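Local coordinates for maternal protein tudor (Drosophila melanogaster, PDB 4Q5W) that probably acts in the Piwi-interacting RNA pathway that represses transposons, this piece being its extended-Tudor 9 module, at residues Thr44-Gln56 / Arg65-Val79. Numbering follows the deposited sequence.
Sequences TEKAAVDDMCVVQ and RSRILEVLEDDQYKV
Cys-53 and Ser-66 form the hydrogen-bonded pair of an antiparallel ladder, Cys-53 N giving to Ser-66 O and Ser-66 N to Cys-53 O, while the type II turn Ala-48 to Asp-51 continues the pairing through Asp-50 N to Ile-68 O (2.8 Å) and Ile-68 N to Asp-51 O (3.0 Å). Small Ser-66 leaves room for the methyls of Val-55 beside it; its OG, standing between the backbone N and the carbonyl carbon (chi1 52°), makes a weak bond to Cys-53 O and lies 3.4 Å from Val-55 CG1. Branched Ile-68 packs under the turn, CB and both gamma carbons against Ala-48 O, its CG1 meeting Ala-47 CB and its CD1 reaching Cys-53 SG (3.8 Å). On the other face Met-52, its chain bent, lays SD against Arg-67 CD (3.7 Å), and Arg-67 NH2 bridges to Asp-50 OD1 (3.5 Å), carboxylate and guanidinium planes 51° apart, not coplanar as in a two-pronged bridge. Tyr-77 is long enough for its OH to accept from Ala-47 N (3.1 Å), its ring edge beside Ala-47 O. A phenylalanine here would probably leave Ala-47 N without its acceptor and the incoming loop less firmly held. The Lys-46 chain, bent at chi3, curls round this hydroxyl toward a long salt bridge with Asp-75, and a water ties its NZ to Leu-72 O and Gln-76 O. Within this Tudor domain, Leu-93 packs on Ala-47, Val-55 and Tyr-77, strand 87-90 touches Val-55 and Val-79, and helix 25-37 lies against Val-54 and Arg-65.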
loop_
_atom_site.group_PDB
_atom_site.type_symbol
_atom_site.label_atom_id
_atom_site.label_comp_id
_atom_site.label_asym_id
_atom_site.label_seq_id
_atom_site.Cartn_x
_atom_site.Cartn_y
_atom_site.Cartn_z
ATOM N N THR A 44 -17.256 -19.772 -9.253
ATOM C CA THR A 44 -17.700 -21.167 -9.348
ATOM C C THR A 44 -16.602 -22.113 -9.852
ATOM O O THR A 44 -16.850 -23.300 -10.078
ATOM C CB THR A 44 -18.928 -21.308 -10.263
ATOM O OG1 THR A 44 -18.614 -20.797 -11.563
ATOM C CG2 THR A 44 -20.117 -20.543 -9.692
ATOM N N GLU A 45 -15.395 -21.582 -10.025
ATOM C CA GLU A 45 -14.244 -22.382 -10.426
ATOM C C GLU A 45 -12.972 -21.659 -10.009
ATOM O O GLU A 45 -13.028 -20.525 -9.553
ATOM C CB GLU A 45 -14.248 -22.632 -11.934
ATOM C CG GLU A 45 -14.223 -21.368 -12.773
ATOM C CD GLU A 45 -14.276 -21.662 -14.266
ATOM O OE1 GLU A 45 -13.426 -22.437 -14.757
ATOM O OE2 GLU A 45 -15.173 -21.119 -14.944
ATOM N N LYS A 46 -11.825 -22.318 -10.147
ATOM C CA LYS A 46 -10.587 -21.727 -9.634
ATOM C C LYS A 46 -10.074 -20.574 -10.496
ATOM O O LYS A 46 -10.292 -20.543 -11.707
ATOM C CB LYS A 46 -9.505 -22.796 -9.446
ATOM C CG LYS A 46 -9.871 -23.844 -8.395
ATOM C CD LYS A 46 -8.644 -24.589 -7.867
ATOM C CE LYS A 46 -7.818 -23.707 -6.935
ATOM N NZ LYS A 46 -6.679 -24.460 -6.334
ATOM N N ALA A 47 -9.415 -19.611 -9.856
ATOM C CA ALA A 47 -8.808 -18.497 -10.576
ATOM C C ALA A 47 -7.340 -18.802 -10.879
ATOM O O ALA A 47 -6.766 -19.722 -10.311
ATOM C CB ALA A 47 -8.923 -17.225 -9.766
ATOM N N ALA A 48 -6.744 -18.035 -11.789
ATOM C CA ALA A 48 -5.332 -18.195 -12.125
ATOM C C ALA A 48 -4.582 -16.924 -11.740
ATOM O O ALA A 48 -5.200 -15.898 -11.496
ATOM C CB ALA A 48 -5.166 -18.493 -13.618
ATOM N N VAL A 49 -3.257 -17.011 -11.674
ATOM C CA VAL A 49 -2.418 -15.860 -11.346
ATOM C C VAL A 49 -2.773 -14.695 -12.268
ATOM O O VAL A 49 -3.019 -14.900 -13.454
ATOM C CB VAL A 49 -0.931 -16.224 -11.465
ATOM C CG1 VAL A 49 -0.060 -14.987 -11.388
ATOM C CG2 VAL A 49 -0.547 -17.218 -10.371
ATOM N N ASP A 50 -2.837 -13.494 -11.695
ATOM C CA ASP A 50 -3.223 -12.259 -12.397
ATOM C C ASP A 50 -4.720 -12.057 -12.662
ATOM O O ASP A 50 -5.116 -11.004 -13.163
ATOM C CB ASP A 50 -2.391 -12.020 -13.667
ATOM C CG ASP A 50 -0.920 -11.798 -13.360
ATOM O OD1 ASP A 50 -0.610 -11.287 -12.264
ATOM O OD2 ASP A 50 -0.074 -12.138 -14.209
ATOM N N ASP A 51 -5.562 -13.034 -12.324
ATOM C CA ASP A 51 -7.001 -12.813 -12.466
ATOM C C ASP A 51 -7.461 -11.698 -11.534
ATOM O O ASP A 51 -6.977 -11.577 -10.405
ATOM C CB ASP A 51 -7.825 -14.089 -12.210
ATOM C CG ASP A 51 -7.808 -15.044 -13.392
ATOM O OD1 ASP A 51 -7.267 -14.670 -14.459
ATOM O OD2 ASP A 51 -8.340 -16.174 -13.256
ATOM N N MET A 52 -8.393 -10.886 -12.019
ATOM C CA MET A 52 -8.988 -9.825 -11.226
ATOM C C MET A 52 -10.279 -10.336 -10.609
ATOM O O MET A 52 -11.042 -11.046 -11.256
ATOM C CB MET A 52 -9.287 -8.608 -12.100
ATOM C CG MET A 52 -8.138 -8.206 -13.004
ATOM S SD MET A 52 -6.656 -7.801 -12.075
ATOM C CE MET A 52 -7.302 -6.635 -10.922
ATOM N N CYS A 53 -10.513 -9.974 -9.352
ATOM C CA CYS A 53 -11.666 -10.465 -8.609
ATOM C C CYS A 53 -11.905 -9.576 -7.386
ATOM O O CYS A 53 -11.361 -8.480 -7.300
ATOM C CB CYS A 53 -11.441 -11.914 -8.184
ATOM S SG CYS A 53 -9.886 -12.202 -7.312
ATOM N N VAL A 54 -12.739 -10.041 -6.461
ATOM C CA VAL A 54 -12.998 -9.323 -5.214
ATOM C C VAL A 54 -12.832 -10.292 -4.054
ATOM O O VAL A 54 -13.209 -11.459 -4.170
ATOM C CB VAL A 54 -14.435 -8.741 -5.181
ATOM C CG1 VAL A 54 -14.760 -8.156 -3.810
ATOM C CG2 VAL A 54 -14.592 -7.665 -6.245
ATOM N N VAL A 55 -12.257 -9.840 -2.942
ATOM C CA VAL A 55 -12.175 -10.697 -1.763
ATOM C C VAL A 55 -12.672 -9.978 -0.520
ATOM O O VAL A 55 -12.736 -8.747 -0.494
ATOM C CB VAL A 55 -10.731 -11.184 -1.504
ATOM C CG1 VAL A 55 -10.185 -11.919 -2.721
ATOM C CG2 VAL A 55 -9.826 -10.006 -1.134
ATOM N N GLN A 56 -13.030 -10.745 0.508
ATOM C CA GLN A 56 -13.271 -10.172 1.829
ATOM C C GLN A 56 -11.956 -10.164 2.598
ATOM O O GLN A 56 -11.263 -11.174 2.646
ATOM C CB GLN A 56 -14.324 -10.976 2.600
ATOM C CG GLN A 56 -14.729 -10.358 3.942
ATOM C CD GLN A 56 -15.958 -11.020 4.545
ATOM O OE1 GLN A 56 -16.223 -12.196 4.301
ATOM N NE2 GLN A 56 -16.720 -10.261 5.326
ATOM N N ARG A 65 -11.269 -4.868 -4.203
ATOM C CA ARG A 65 -10.799 -5.328 -5.493
ATOM C C ARG A 65 -9.458 -6.016 -5.311
ATOM O O ARG A 65 -8.594 -5.521 -4.584
ATOM C CB ARG A 65 -10.641 -4.169 -6.468
ATOM C CG ARG A 65 -11.953 -3.481 -6.807
ATOM C CD ARG A 65 -11.834 -2.766 -8.132
ATOM N NE ARG A 65 -10.885 -1.657 -8.065
ATOM C CZ ARG A 65 -10.472 -0.980 -9.130
ATOM N NH1 ARG A 65 -9.604 0.020 -8.989
ATOM N NH2 ARG A 65 -10.934 -1.304 -10.331
ATOM N N SER A 66 -9.277 -7.145 -5.985
ATOM C CA SER A 66 -8.084 -7.955 -5.782
ATOM C C SER A 66 -7.526 -8.536 -7.067
ATOM O O SER A 66 -8.234 -8.663 -8.063
ATOM C CB SER A 66 -8.394 -9.100 -4.819
ATOM O OG SER A 66 -9.540 -9.817 -5.262
ATOM N N ARG A 67 -6.251 -8.916 -7.021
ATOM C CA ARG A 67 -5.610 -9.630 -8.116
ATOM C C ARG A 67 -4.876 -10.828 -7.530
ATOM O O ARG A 67 -4.215 -10.719 -6.496
ATOM C CB ARG A 67 -4.630 -8.735 -8.890
ATOM C CG ARG A 67 -3.884 -9.460 -10.003
ATOM C CD ARG A 67 -3.166 -8.498 -10.954
ATOM N NE ARG A 67 -2.457 -7.439 -10.236
ATOM C CZ ARG A 67 -1.232 -7.566 -9.738
ATOM N NH1 ARG A 67 -0.661 -6.545 -9.106
ATOM N NH2 ARG A 67 -0.570 -8.709 -9.875
ATOM N N ILE A 68 -5.006 -11.974 -8.181
ATOM C CA ILE A 68 -4.377 -13.194 -7.698
ATOM C C ILE A 68 -2.867 -13.141 -7.894
ATOM O O ILE A 68 -2.383 -12.975 -9.016
ATOM C CB ILE A 68 -4.932 -14.438 -8.422
ATOM C CG1 ILE A 68 -6.460 -14.492 -8.305
ATOM C CG2 ILE A 68 -4.308 -15.706 -7.861
ATOM C CD1 ILE A 68 -6.971 -14.626 -6.889
ATOM N N LEU A 69 -2.131 -13.283 -6.799
ATOM C CA LEU A 69 -0.676 -13.357 -6.858
ATOM C C LEU A 69 -0.197 -14.805 -6.951
ATOM O O LEU A 69 0.681 -15.130 -7.755
ATOM C CB LEU A 69 -0.063 -12.693 -5.631
ATOM C CG LEU A 69 -0.256 -11.176 -5.555
ATOM C CD1 LEU A 69 0.303 -10.633 -4.259
ATOM C CD2 LEU A 69 0.413 -10.513 -6.754
ATOM N N GLU A 70 -0.770 -15.672 -6.118
ATOM C CA GLU A 70 -0.368 -17.071 -6.085
ATOM C C GLU A 70 -1.558 -17.999 -5.858
ATOM O O GLU A 70 -2.445 -17.705 -5.057
ATOM C CB GLU A 70 0.682 -17.291 -4.992
ATOM C CG GLU A 70 1.330 -18.666 -5.007
ATOM C CD GLU A 70 2.434 -18.799 -3.976
ATOM O OE1 GLU A 70 2.699 -17.817 -3.254
ATOM O OE2 GLU A 70 3.033 -19.891 -3.884
ATOM N N VAL A 71 -1.572 -19.108 -6.586
ATOM C CA VAL A 71 -2.560 -20.154 -6.378
ATOM C C VAL A 71 -1.937 -21.127 -5.383
ATOM O O VAL A 71 -0.948 -21.797 -5.691
ATOM C CB VAL A 71 -2.913 -20.856 -7.700
ATOM C CG1 VAL A 71 -3.920 -21.974 -7.469
ATOM C CG2 VAL A 71 -3.476 -19.840 -8.687
ATOM N N LEU A 72 -2.499 -21.178 -4.179
ATOM C CA LEU A 72 -1.922 -21.969 -3.094
ATOM C C LEU A 72 -2.587 -23.331 -2.965
ATOM O O LEU A 72 -3.590 -23.612 -3.619
ATOM C CB LEU A 72 -2.047 -21.214 -1.771
ATOM C CG LEU A 72 -1.337 -19.865 -1.719
ATOM C CD1 LEU A 72 -1.689 -19.126 -0.444
ATOM C CD2 LEU A 72 0.162 -20.070 -1.826
ATOM N N GLU A 73 -2.021 -24.177 -2.112
ATOM C CA GLU A 73 -2.637 -25.457 -1.797
ATOM C C GLU A 73 -3.878 -25.238 -0.939
ATOM O O GLU A 73 -4.092 -24.140 -0.420
ATOM C CB GLU A 73 -1.641 -26.370 -1.076
ATOM C CG GLU A 73 -0.393 -26.700 -1.890
ATOM C CD GLU A 73 -0.683 -27.561 -3.117
ATOM O OE1 GLU A 73 -1.786 -28.149 -3.202
ATOM O OE2 GLU A 73 0.200 -27.654 -3.998
ATOM N N ASP A 74 -4.692 -26.283 -0.804
ATOM C CA ASP A 74 -5.915 -26.243 0.001
ATOM C C ASP A 74 -6.910 -25.191 -0.484
ATOM O O ASP A 74 -7.686 -24.639 0.301
ATOM C CB ASP A 74 -5.592 -26.048 1.488
ATOM C CG ASP A 74 -5.018 -27.297 2.130
ATOM O OD1 ASP A 74 -3.787 -27.499 2.053
ATOM O OD2 ASP A 74 -5.799 -28.075 2.716
ATOM N N ASP A 75 -6.880 -24.927 -1.786
ATOM C CA ASP A 75 -7.789 -23.973 -2.413
ATOM C C ASP A 75 -7.719 -22.574 -1.802
ATOM O O ASP A 75 -8.733 -21.887 -1.675
ATOM C CB ASP A 75 -9.223 -24.501 -2.397
ATOM C CG ASP A 75 -9.455 -25.572 -3.444
ATOM O OD1 ASP A 75 -8.491 -26.298 -3.773
ATOM O OD2 ASP A 75 -10.596 -25.680 -3.944
ATOM N N GLN A 76 -6.516 -22.163 -1.424
ATOM C CA GLN A 76 -6.305 -20.799 -0.952
ATOM C C GLN A 76 -5.591 -19.982 -2.018
ATOM O O GLN A 76 -5.002 -20.537 -2.944
ATOM C CB GLN A 76 -5.510 -20.803 0.352
ATOM C CG GLN A 76 -6.272 -21.403 1.521
ATOM C CD GLN A 76 -5.669 -21.030 2.858
ATOM O OE1 GLN A 76 -4.473 -21.209 3.083
ATOM N NE2 GLN A 76 -6.493 -20.494 3.750
ATOM N N TYR A 77 -5.651 -18.660 -1.887
ATOM C CA TYR A 77 -4.983 -17.762 -2.819
ATOM C C TYR A 77 -4.298 -16.656 -2.044
ATOM O O TYR A 77 -4.865 -16.136 -1.088
ATOM C CB TYR A 77 -5.999 -17.101 -3.753
ATOM C CG TYR A 77 -6.831 -18.054 -4.575
ATOM C CD1 TYR A 77 -6.508 -18.314 -5.899
ATOM C CD2 TYR A 77 -7.956 -18.668 -4.040
ATOM C CE1 TYR A 77 -7.270 -19.170 -6.662
ATOM C CE2 TYR A 77 -8.726 -19.538 -4.799
ATOM C CZ TYR A 77 -8.377 -19.780 -6.111
ATOM O OH TYR A 77 -9.130 -20.622 -6.889
ATOM N N LYS A 78 -3.082 -16.303 -2.453
ATOM C CA LYS A 78 -2.482 -15.057 -2.007
ATOM C C LYS A 78 -2.866 -13.995 -3.018
ATOM O O LYS A 78 -2.651 -14.165 -4.221
ATOM C CB LYS A 78 -0.954 -15.148 -1.917
ATOM C CG LYS A 78 -0.319 -13.822 -1.453
ATOM C CD LYS A 78 1.183 -13.926 -1.261
ATOM C CE LYS A 78 1.749 -12.631 -0.645
ATOM N NZ LYS A 78 3.245 -12.636 -0.565
ATOM N N VAL A 79 -3.457 -12.912 -2.532
ATOM C CA VAL A 79 -3.936 -11.854 -3.407
ATOM C C VAL A 79 -3.369 -10.506 -2.986
ATOM O O VAL A 79 -2.938 -10.342 -1.847
ATOM C CB VAL A 79 -5.471 -11.752 -3.371
ATOM C CG1 VAL A 79 -6.103 -13.099 -3.709
ATOM C CG2 VAL A 79 -5.941 -11.268 -2.003
HETATM O O HOH W 1 -5.635 -22.674 -4.614
#